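Local coordinates for tryptophanyl-tRNA synthetase (Cryptosporidium parvum Iowa II, PDB 3HV0), which probably charges tRNA(Trp) with L-tryptophan at the expense of ATP, as a class I aminoacyl-tRNA synthetase, and holds a bound tryptophan in this structure, at residues His132-Ile142 with Phe153-Ile161; Asp167-Ile175 with Met236-Tyr246. All blocks are in the same frame, centred on the assembly; numbering follows the deposited sequence.

Contact 1. Residues His132-Ile142 with Phe153-Ile161; sequences HNYAYENMKDI and FIFTNLEYI
Ile-154 and Met-139 meet where helix 128-143 packs on strand 152-156, an outermost strand of the Rossmann-type catalytic domain, the class I core carried by this fragment of the longer protein. Helix and strand segments run nearly antiparallel, at 163°, and their axes come within 9.5 Å. Ile-154 presents two branches to the helix. CG2 of Ile-154 lies 3.9 Å from CE of Met-139, and CD1 of Ile-154 lies 4.1 Å from CG2 of Ile-142. In both pairs the side chains lie alongside one another, pointing opposite ways. Phe-377 of helix 371-378 also packs on Ile-154. Thr-156 comes next and ends the strand. CG2 of Thr-156 is 3.6 Å from CE2 of Tyr-136 and also touches CB of Ala-135. With chi1 at 81°, OG1 turns instead to the helix that follows: Thr-156 is its N-cap and accepts a weak bond from N of Glu-159. Leu-158 touches His-132 only loosely and also packs on Tyr-165 of the second subunit. Glu-159 reaches back to helix 128-143 with an extended chain, its carboxylate plane 77° from each of the two rings it meets. OE2 of Glu-159 stands at the edge of the imidazole, 3.5 Å from CE1 of His-132. The hydroxyl of Tyr-136 donates to the syn lone pair of OE1 on Glu-159, with OH and OE1 2.6 Å apart.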
loop_
_atom_site.group_PDB
_atom_site.type_symbol
_atom_site.label_atom_id
_atom_site.label_comp_id
_atom_site.label_asym_id
_atom_site.label_seq_id
_atom_site.Cartn_x
_atom_site.Cartn_y
_atom_site.Cartn_z
ATOM N N HIS A 132 -16.240 -0.057 -3.079
ATOM C CA HIS A 132 -15.936 -1.209 -3.906
ATOM C C HIS A 132 -17.114 -1.466 -4.824
ATOM O O HIS A 132 -16.909 -1.622 -6.028
ATOM C CB HIS A 132 -15.621 -2.423 -3.030
ATOM C CG HIS A 132 -15.143 -3.611 -3.796
ATOM N ND1 HIS A 132 -13.944 -3.624 -4.473
ATOM C CD2 HIS A 132 -15.709 -4.826 -4.003
ATOM C CE1 HIS A 132 -13.791 -4.794 -5.069
ATOM N NE2 HIS A 132 -14.848 -5.544 -4.799
ATOM N N ASN A 133 -18.336 -1.483 -4.265
ATOM C CA ASN A 133 -19.562 -1.620 -5.072
ATOM C C ASN A 133 -19.747 -0.487 -6.087
ATOM O O ASN A 133 -20.133 -0.736 -7.252
ATOM C CB ASN A 133 -20.802 -1.704 -4.190
ATOM C CG ASN A 133 -20.803 -2.932 -3.284
ATOM O OD1 ASN A 133 -20.115 -3.928 -3.547
ATOM N ND2 ASN A 133 -21.579 -2.864 -2.208
ATOM N N TYR A 134 -19.485 0.750 -5.644
ATOM C CA TYR A 134 -19.621 1.911 -6.499
ATOM C C TYR A 134 -18.618 1.794 -7.643
ATOM O O TYR A 134 -18.875 2.261 -8.754
ATOM C CB TYR A 134 -19.299 3.194 -5.759
ATOM C CG TYR A 134 -20.299 3.734 -4.772
ATOM C CD1 TYR A 134 -21.534 3.128 -4.546
ATOM C CD2 TYR A 134 -19.993 4.889 -4.055
ATOM C CE1 TYR A 134 -22.431 3.655 -3.609
ATOM C CE2 TYR A 134 -20.869 5.421 -3.118
ATOM C CZ TYR A 134 -22.091 4.811 -2.903
ATOM O OH TYR A 134 -22.949 5.358 -1.979
ATOM N N ALA A 135 -17.453 1.220 -7.337
ATOM C CA ALA A 135 -16.448 0.927 -8.345
ATOM C C ALA A 135 -16.994 0.015 -9.431
ATOM O O ALA A 135 -16.814 0.294 -10.613
ATOM C CB ALA A 135 -15.235 0.300 -7.720
ATOM N N TYR A 136 -17.665 -1.062 -9.041
ATOM C CA TYR A 136 -18.122 -2.038 -10.035
ATOM C C TYR A 136 -19.257 -1.511 -10.900
ATOM O O TYR A 136 -19.302 -1.798 -12.095
ATOM C CB TYR A 136 -18.416 -3.419 -9.426
ATOM C CG TYR A 136 -17.191 -4.297 -9.578
ATOM C CD1 TYR A 136 -17.147 -5.348 -10.494
ATOM C CD2 TYR A 136 -16.033 -4.008 -8.863
ATOM C CE1 TYR A 136 -15.971 -6.119 -10.648
ATOM C CE2 TYR A 136 -14.873 -4.768 -8.999
ATOM C CZ TYR A 136 -14.844 -5.808 -9.889
ATOM O OH TYR A 136 -13.667 -6.513 -9.984
ATOM N N GLU A 137 -20.144 -0.717 -10.318
ATOM C CA GLU A 137 -21.196 -0.092 -11.110
ATOM C C GLU A 137 -20.592 0.920 -12.058
ATOM O O GLU A 137 -20.946 0.970 -13.241
ATOM C CB GLU A 137 -22.233 0.576 -10.216
ATOM C CG GLU A 137 -23.026 -0.392 -9.360
ATOM C CD GLU A 137 -23.824 -1.374 -10.179
ATOM O OE1 GLU A 137 -24.212 -1.034 -11.306
ATOM O OE2 GLU A 137 -24.066 -2.494 -9.689
ATOM N N ASN A 138 -19.670 1.721 -11.532
ATOM C CA ASN A 138 -18.900 2.674 -12.353
ATOM C C ASN A 138 -18.223 2.031 -13.570
ATOM O O ASN A 138 -18.216 2.633 -14.637
ATOM C CB ASN A 138 -17.859 3.389 -11.503
ATOM C CG ASN A 138 -18.461 4.478 -10.610
ATOM O OD1 ASN A 138 -17.732 5.321 -10.107
ATOM N ND2 ASN A 138 -19.791 4.466 -10.409
ATOM N N MET A 139 -17.677 0.820 -13.416
ATOM C CA MET A 139 -17.081 0.083 -14.544
ATOM C C MET A 139 -18.056 -0.123 -15.684
ATOM O O MET A 139 -17.670 -0.023 -16.850
ATOM C CB MET A 139 -16.590 -1.310 -14.136
ATOM C CG MET A 139 -15.435 -1.310 -13.182
ATOM S SD MET A 139 -14.591 -2.896 -13.054
ATOM C CE MET A 139 -14.763 -3.470 -14.749
ATOM N N LYS A 140 -19.302 -0.438 -15.342
ATOM C CA LYS A 140 -20.354 -0.613 -16.334
ATOM C C LYS A 140 -20.574 0.666 -17.150
ATOM O O LYS A 140 -20.706 0.621 -18.386
ATOM C CB LYS A 140 -21.678 -1.032 -15.668
ATOM C CG LYS A 140 -21.644 -2.377 -14.969
ATOM C CD LYS A 140 -22.924 -2.643 -14.183
ATOM C CE LYS A 140 -23.077 -4.139 -13.907
ATOM N NZ LYS A 140 -24.228 -4.481 -13.019
ATOM N N ASP A 141 -20.637 1.798 -16.461
ATOM C CA ASP A 141 -20.741 3.080 -17.146
ATOM C C ASP A 141 -19.507 3.294 -18.011
ATOM O O ASP A 141 -19.591 3.858 -19.089
ATOM C CB ASP A 141 -20.801 4.240 -16.151
ATOM C CG ASP A 141 -22.013 4.208 -15.250
ATOM O OD1 ASP A 141 -21.923 4.786 -14.139
ATOM O OD2 ASP A 141 -23.048 3.639 -15.639
ATOM N N ILE A 142 -18.345 2.885 -17.502
ATOM C CA ILE A 142 -17.100 3.094 -18.235
ATOM C C ILE A 142 -17.096 2.229 -19.492
ATOM O O ILE A 142 -16.829 2.737 -20.586
ATOM C CB ILE A 142 -15.859 2.867 -17.360
ATOM C CG1 ILE A 142 -15.730 4.024 -16.369
ATOM C CG2 ILE A 142 -14.584 2.768 -18.217
ATOM C CD1 ILE A 142 -14.737 3.811 -15.263
ATOM N N PHE A 153 -7.761 -2.711 -20.216
ATOM C CA PHE A 153 -7.657 -3.382 -18.932
ATOM C C PHE A 153 -8.152 -2.454 -17.833
ATOM O O PHE A 153 -7.578 -1.401 -17.584
ATOM C CB PHE A 153 -6.210 -3.852 -18.666
ATOM C CG PHE A 153 -5.993 -4.351 -17.269
ATOM C CD1 PHE A 153 -6.757 -5.380 -16.769
ATOM C CD2 PHE A 153 -5.056 -3.758 -16.432
ATOM C CE1 PHE A 153 -6.588 -5.822 -15.464
ATOM C CE2 PHE A 153 -4.875 -4.213 -15.121
ATOM C CZ PHE A 153 -5.644 -5.251 -14.650
ATOM N N ILE A 154 -9.233 -2.844 -17.173
ATOM C CA ILE A 154 -9.824 -2.044 -16.104
ATOM C C ILE A 154 -9.591 -2.786 -14.791
ATOM O O ILE A 154 -9.552 -4.021 -14.782
ATOM C CB ILE A 154 -11.333 -1.820 -16.340
ATOM C CG1 ILE A 154 -11.571 -1.388 -17.803
ATOM C CG2 ILE A 154 -11.912 -0.809 -15.312
ATOM C CD1 ILE A 154 -13.028 -1.018 -18.166
ATOM N N PHE A 155 -9.420 -2.037 -13.698
ATOM C CA PHE A 155 -9.145 -2.635 -12.412
ATOM C C PHE A 155 -9.424 -1.687 -11.245
ATOM O O PHE A 155 -9.329 -0.453 -11.375
ATOM C CB PHE A 155 -7.672 -3.078 -12.350
ATOM C CG PHE A 155 -6.683 -1.939 -12.427
ATOM C CD1 PHE A 155 -6.212 -1.487 -13.654
ATOM C CD2 PHE A 155 -6.223 -1.320 -11.263
ATOM C CE1 PHE A 155 -5.309 -0.448 -13.718
ATOM C CE2 PHE A 155 -5.335 -0.279 -11.324
ATOM C CZ PHE A 155 -4.875 0.162 -12.559
ATOM N N THR A 156 -9.747 -2.269 -10.092
ATOM C CA THR A 156 -9.847 -1.497 -8.863
ATOM C C THR A 156 -8.548 -1.621 -8.079
ATOM O O THR A 156 -7.886 -2.656 -8.127
ATOM C CB THR A 156 -11.001 -1.974 -7.951
ATOM O OG1 THR A 156 -10.605 -3.135 -7.194
ATOM C CG2 THR A 156 -12.277 -2.233 -8.755
ATOM N N ASN A 157 -8.200 -0.588 -7.324
ATOM C CA ASN A 157 -7.008 -0.652 -6.508
ATOM C C ASN A 157 -7.083 -1.775 -5.464
ATOM O O ASN A 157 -6.089 -2.414 -5.185
ATOM C CB ASN A 157 -6.720 0.689 -5.840
ATOM C CG ASN A 157 -6.116 1.694 -6.773
ATOM O OD1 ASN A 157 -5.552 1.343 -7.798
ATOM N ND2 ASN A 157 -6.242 2.960 -6.431
ATOM N N LEU A 158 -8.250 -2.043 -4.906
ATOM C CA LEU A 158 -8.330 -3.114 -3.915
ATOM C C LEU A 158 -7.972 -4.475 -4.524
ATOM O O LEU A 158 -7.532 -5.386 -3.821
ATOM C CB LEU A 158 -9.703 -3.157 -3.225
ATOM C CG LEU A 158 -9.900 -2.148 -2.067
ATOM C CD1 LEU A 158 -11.047 -2.554 -1.143
ATOM C CD2 LEU A 158 -8.682 -2.015 -1.220
ATOM N N GLU A 159 -8.153 -4.613 -5.834
ATOM C CA GLU A 159 -7.924 -5.905 -6.446
ATOM C C GLU A 159 -6.601 -6.054 -7.154
ATOM O O GLU A 159 -6.156 -7.170 -7.323
ATOM C CB GLU A 159 -9.090 -6.268 -7.331
ATOM C CG GLU A 159 -10.223 -6.831 -6.494
ATOM C CD GLU A 159 -11.479 -7.051 -7.261
ATOM O OE1 GLU A 159 -11.543 -6.669 -8.446
ATOM O OE2 GLU A 159 -12.413 -7.610 -6.657
ATOM N N TYR A 160 -5.961 -4.939 -7.513
ATOM C CA TYR A 160 -4.721 -4.941 -8.296
ATOM C C TYR A 160 -3.553 -4.352 -7.532
ATOM O O TYR A 160 -2.475 -4.185 -8.099
ATOM C CB TYR A 160 -4.938 -4.153 -9.590
ATOM C CG TYR A 160 -3.876 -4.344 -10.662
ATOM C CD1 TYR A 160 -3.716 -5.563 -11.296
ATOM C CD2 TYR A 160 -3.069 -3.290 -11.060
ATOM C CE1 TYR A 160 -2.753 -5.740 -12.282
ATOM C CE2 TYR A 160 -2.102 -3.457 -12.014
ATOM C CZ TYR A 160 -1.951 -4.683 -12.635
ATOM O OH TYR A 160 -0.993 -4.843 -13.608
ATOM N N ILE A 161 -3.752 -4.075 -6.245
ATOM C CA ILE A 161 -2.766 -3.382 -5.437
ATOM C C ILE A 161 -1.398 -4.083 -5.416
ATOM O O ILE A 161 -0.359 -3.428 -5.443
ATOM C CB ILE A 161 -3.285 -3.152 -3.971
ATOM C CG1 ILE A 161 -2.273 -2.323 -3.185
ATOM C CG2 ILE A 161 -3.578 -4.452 -3.251
ATOM C CD1 ILE A 161 -2.091 -0.941 -3.739
#

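Contact 2. Residues Asp167-Ile175 with Met236-Tyr246; sequences DILRIEKKI and MVRDVAPRLGY
Tyr-246 points its hydroxyl at Asp-167, at one end of a packing of two helices in the Rossmann-type catalytic domain of this class I synthetase. The segments 167-174 and 236-240 of these helices cross almost at a right angle, 84°, and their axes come within 10.5 Å. Arg-243, Leu-244 and Tyr-246, further along the chain, meet the same neighbour. The tyrosine ring and the Asp-167 carboxylate are steeply inclined, 71° between planes. The hydroxyl donates from the syn side, somewhat out of the carboxylate plane, with OH of Tyr-246 and OD1 of Asp-167 2.9 Å apart. Arg-170 holds the same oxygen from the opposite face in a salt bridge, NH1 of Arg-170 to OD1 of Asp-167, 3.0 Å. Two donors thus grip OD1, while OD2 is taken by Ser-208 and Ser-209. These bonds should fix the rotation of the carboxylate and probably favour its charged form. The tyrosine ring also meets Phe-206.

Leu-244 fills the middle. CD1 of Leu-244 is 4.2 Å from CG1 of Ile-171, the two side chains roughly perpendicular. CD2 of Leu-244 runs alongside Lys-174, 3.9 Å from its CG. CG2 of Ile-171 lies 4.3 Å from CG2 of Val-240, and CD1 of Ile-171 reaches CG2 of Val-237. At the far end CG1 of Ile-175 lies 4.2 Å from CG of Met-236. Helix 177-184 adds Ile-180 and Ile-183 to this apolar group.

Arg-243 covers the exposed side. A bend at chi3, -84°, brings its guanidinium to the backbone of Lys-174, with CB of Lys-174 over one face. NH1 of Arg-243 donates a weak bond to the backbone O of Lys-174, 3.1 Å away.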
loop_
_atom_site.group_PDB
_atom_site.type_symbol
_atom_site.label_atom_id
_atom_site.label_comp_id
_atom_site.label_asym_id
_atom_site.label_seq_id
_atom_site.Cartn_x
_atom_site.Cartn_y
_atom_site.Cartn_z
ATOM N N ASP A 167 6.062 -0.667 -7.612
ATOM C CA ASP A 167 6.286 0.682 -8.110
ATOM C C ASP A 167 5.779 1.715 -7.125
ATOM O O ASP A 167 6.318 2.795 -7.057
ATOM C CB ASP A 167 5.618 0.878 -9.463
ATOM C CG ASP A 167 6.389 0.236 -10.604
ATOM O OD1 ASP A 167 7.584 -0.088 -10.420
ATOM O OD2 ASP A 167 5.801 0.075 -11.707
ATOM N N ILE A 168 4.742 1.396 -6.356
ATOM C CA ILE A 168 4.296 2.308 -5.294
ATOM C C ILE A 168 5.451 2.537 -4.336
ATOM O O ILE A 168 5.788 3.666 -4.005
ATOM C CB ILE A 168 3.075 1.764 -4.523
ATOM C CG1 ILE A 168 1.830 1.746 -5.440
ATOM C CG2 ILE A 168 2.819 2.602 -3.238
ATOM C CD1 ILE A 168 0.712 0.853 -4.953
ATOM N N LEU A 169 6.072 1.446 -3.913
ATOM C CA LEU A 169 7.189 1.490 -2.963
ATOM C C LEU A 169 8.407 2.262 -3.504
ATOM O O LEU A 169 9.065 3.004 -2.765
ATOM C CB LEU A 169 7.579 0.060 -2.559
ATOM C CG LEU A 169 6.612 -0.656 -1.605
ATOM C CD1 LEU A 169 6.954 -2.138 -1.502
ATOM C CD2 LEU A 169 6.619 0.004 -0.210
ATOM N N ARG A 170 8.702 2.073 -4.791
ATOM C CA ARG A 170 9.809 2.754 -5.466
ATOM C C ARG A 170 9.592 4.258 -5.609
ATOM O O ARG A 170 10.523 5.047 -5.482
ATOM C CB ARG A 170 10.020 2.157 -6.850
ATOM C CG ARG A 170 10.688 0.813 -6.835
ATOM C CD ARG A 170 10.620 0.156 -8.211
ATOM N NE ARG A 170 11.130 -1.222 -8.187
ATOM C CZ ARG A 170 10.500 -2.292 -8.684
ATOM N NH1 ARG A 170 9.328 -2.186 -9.268
ATOM N NH2 ARG A 170 11.057 -3.490 -8.600
ATOM N N ILE A 171 8.366 4.659 -5.882
ATOM C CA ILE A 171 8.002 6.080 -5.893
ATOM C C ILE A 171 8.066 6.676 -4.479
ATOM O O ILE A 171 8.544 7.774 -4.287
ATOM C CB ILE A 171 6.582 6.283 -6.440
ATOM C CG1 ILE A 171 6.504 5.875 -7.921
ATOM C CG2 ILE A 171 6.149 7.741 -6.262
ATOM C CD1 ILE A 171 5.096 5.586 -8.387
ATOM N N GLU A 172 7.581 5.941 -3.490
ATOM C CA GLU A 172 7.506 6.452 -2.118
ATOM C C GLU A 172 8.869 6.711 -1.517
ATOM O O GLU A 172 9.061 7.700 -0.808
ATOM C CB GLU A 172 6.691 5.506 -1.240
ATOM C CG GLU A 172 5.233 5.628 -1.544
ATOM C CD GLU A 172 4.355 4.685 -0.773
ATOM O OE1 GLU A 172 4.853 3.789 -0.053
ATOM O OE2 GLU A 172 3.117 4.853 -0.922
ATOM N N LYS A 173 9.831 5.856 -1.852
ATOM C CA LYS A 173 11.193 5.978 -1.325
ATOM C C LYS A 173 11.903 7.224 -1.854
ATOM O O LYS A 173 12.838 7.718 -1.226
ATOM C CB LYS A 173 11.999 4.740 -1.706
ATOM C CG LYS A 173 13.266 4.542 -0.915
ATOM C CD LYS A 173 13.930 3.264 -1.372
ATOM C CE LYS A 173 15.270 3.045 -0.725
ATOM N NZ LYS A 173 15.712 1.653 -0.994
ATOM N N LYS A 174 11.440 7.723 -2.997
ATOM C CA LYS A 174 12.044 8.880 -3.648
ATOM C C LYS A 174 11.348 10.213 -3.334
ATOM O O LYS A 174 11.861 11.261 -3.724
ATOM C CB LYS A 174 12.066 8.679 -5.167
ATOM C CG LYS A 174 12.950 7.551 -5.638
ATOM C CD LYS A 174 14.420 7.857 -5.411
ATOM C CE LYS A 174 15.325 6.734 -5.888
ATOM N NZ LYS A 174 16.748 7.123 -5.733
ATOM N N ILE A 175 10.203 10.191 -2.654
ATOM C CA ILE A 175 9.513 11.438 -2.301
ATOM C C ILE A 175 9.475 11.697 -0.793
ATOM O O ILE A 175 9.103 10.833 -0.021
ATOM C CB ILE A 175 8.071 11.479 -2.833
ATOM C CG1 ILE A 175 8.062 11.666 -4.347
ATOM C CG2 ILE A 175 7.313 12.652 -2.244
ATOM C CD1 ILE A 175 7.948 10.399 -5.121
ATOM N N MET A 236 4.348 15.130 -10.061
ATOM C CA MET A 236 5.192 14.391 -9.116
ATOM C C MET A 236 5.880 13.175 -9.770
ATOM O O MET A 236 7.087 13.016 -9.694
ATOM C CB MET A 236 4.334 13.932 -7.934
ATOM C CG MET A 236 5.042 13.025 -6.939
ATOM S SD MET A 236 3.850 12.010 -6.065
ATOM C CE MET A 236 3.163 11.048 -7.436
ATOM N N VAL A 237 5.095 12.335 -10.426
ATOM C CA VAL A 237 5.621 11.142 -11.060
ATOM C C VAL A 237 6.596 11.456 -12.221
ATOM O O VAL A 237 7.511 10.686 -12.477
ATOM C CB VAL A 237 4.486 10.209 -11.536
ATOM C CG1 VAL A 237 4.170 10.448 -13.010
ATOM C CG2 VAL A 237 4.879 8.761 -11.302
ATOM N N ARG A 238 6.428 12.581 -12.901
ATOM C CA ARG A 238 7.407 12.988 -13.925
ATOM C C ARG A 238 8.749 13.402 -13.315
ATOM O O ARG A 238 9.793 13.304 -13.953
ATOM C CB ARG A 238 6.863 14.130 -14.797
ATOM C CG ARG A 238 5.947 13.655 -15.909
ATOM C CD ARG A 238 5.322 14.816 -16.677
ATOM N NE ARG A 238 6.326 15.684 -17.286
ATOM C CZ ARG A 238 6.839 15.536 -18.507
ATOM N NH1 ARG A 238 6.459 14.540 -19.304
ATOM N NH2 ARG A 238 7.748 16.396 -18.943
ATOM N N ASP A 239 8.712 13.890 -12.087
ATOM C CA ASP A 239 9.917 14.228 -11.378
ATOM C C ASP A 239 10.643 12.987 -10.863
ATOM O O ASP A 239 11.868 13.021 -10.764
ATOM C CB ASP A 239 9.615 15.179 -10.212
ATOM C CG ASP A 239 9.577 16.636 -10.641
ATOM O OD1 ASP A 239 8.930 16.959 -11.661
ATOM O OD2 ASP A 239 10.211 17.463 -9.949
ATOM N N VAL A 240 9.925 11.914 -10.521
ATOM C CA VAL A 240 10.601 10.703 -10.003
ATOM C C VAL A 240 11.034 9.717 -11.094
ATOM O O VAL A 240 11.981 8.958 -10.877
ATOM C CB VAL A 240 9.781 9.957 -8.908
ATOM C CG1 VAL A 240 9.538 10.861 -7.743
ATOM C CG2 VAL A 240 8.477 9.473 -9.447
ATOM N N ALA A 241 10.362 9.737 -12.243
ATOM C CA ALA A 241 10.703 8.871 -13.387
ATOM C C ALA A 241 12.207 8.665 -13.629
ATOM O O ALA A 241 12.672 7.536 -13.684
ATOM C CB ALA A 241 10.049 9.405 -14.682
ATOM N N PRO A 242 12.966 9.757 -13.828
ATOM C CA PRO A 242 14.378 9.537 -14.130
ATOM C C PRO A 242 15.099 8.833 -12.987
ATOM O O PRO A 242 15.834 7.890 -13.219
ATOM C CB PRO A 242 14.934 10.952 -14.384
ATOM C CG PRO A 242 13.862 11.903 -14.030
ATOM C CD PRO A 242 12.567 11.162 -14.046
ATOM N N ARG A 243 14.844 9.247 -11.757
ATOM C CA ARG A 243 15.483 8.610 -10.594
ATOM C C ARG A 243 15.179 7.112 -10.397
ATOM O O ARG A 243 15.810 6.456 -9.572
ATOM C CB ARG A 243 15.111 9.373 -9.330
ATOM C CG ARG A 243 15.697 10.777 -9.322
ATOM C CD ARG A 243 15.388 11.533 -8.048
ATOM N NE ARG A 243 14.077 12.175 -8.109
ATOM C CZ ARG A 243 13.383 12.591 -7.047
ATOM N NH1 ARG A 243 13.870 12.440 -5.806
ATOM N NH2 ARG A 243 12.174 13.152 -7.226
ATOM N N LEU A 244 14.196 6.591 -11.122
ATOM C CA LEU A 244 13.880 5.165 -11.131
ATOM C C LEU A 244 14.319 4.516 -12.447
ATOM O O LEU A 244 14.135 3.317 -12.641
ATOM C CB LEU A 244 12.371 4.966 -10.932
ATOM C CG LEU A 244 11.771 5.577 -9.642
ATOM C CD1 LEU A 244 10.282 5.506 -9.641
ATOM C CD2 LEU A 244 12.300 4.914 -8.388
ATOM N N GLY A 245 14.890 5.309 -13.345
ATOM C CA GLY A 245 15.249 4.832 -14.678
ATOM C C GLY A 245 14.064 4.496 -15.542
ATOM O O GLY A 245 14.155 3.610 -16.389
ATOM N N TYR A 246 12.959 5.211 -15.313
ATOM C CA TYR A 246 11.682 5.003 -16.002
ATOM C C TYR A 246 11.400 6.200 -16.922
ATOM O O TYR A 246 11.955 7.283 -16.723
ATOM C CB TYR A 246 10.533 4.866 -14.998
ATOM C CG TYR A 246 10.439 3.564 -14.193
ATOM C CD1 TYR A 246 11.254 2.462 -14.444
ATOM C CD2 TYR A 246 9.498 3.447 -13.172
ATOM C CE1 TYR A 246 11.135 1.285 -13.696
ATOM C CE2 TYR A 246 9.371 2.295 -12.434
ATOM C CZ TYR A 246 10.188 1.216 -12.697
ATOM O OH TYR A 246 10.023 0.090 -11.927
#

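Helix 157-174 joins the two contacts. Contact 1 uses its first turn and the strand before it; contact 2 uses its C-terminal part. Their centres are 25 Å apart, yet they touch along the helix, CD1 of Ile-161 lying 3.5 Å from CD1 of Ile-168. Both also border the second subunit: Ile-161 packs on its Ala-162, and Lys-173 makes a cation-pi contact with its Phe-120. Each contact also has a side chain in the neighbourhood of the ligand. In contact 1 the side chain of Ile-142 is about 9 Å from the bound tryptophan. In contact 2 the side chain of Val-237 is about 10 Å from the bound tryptophan.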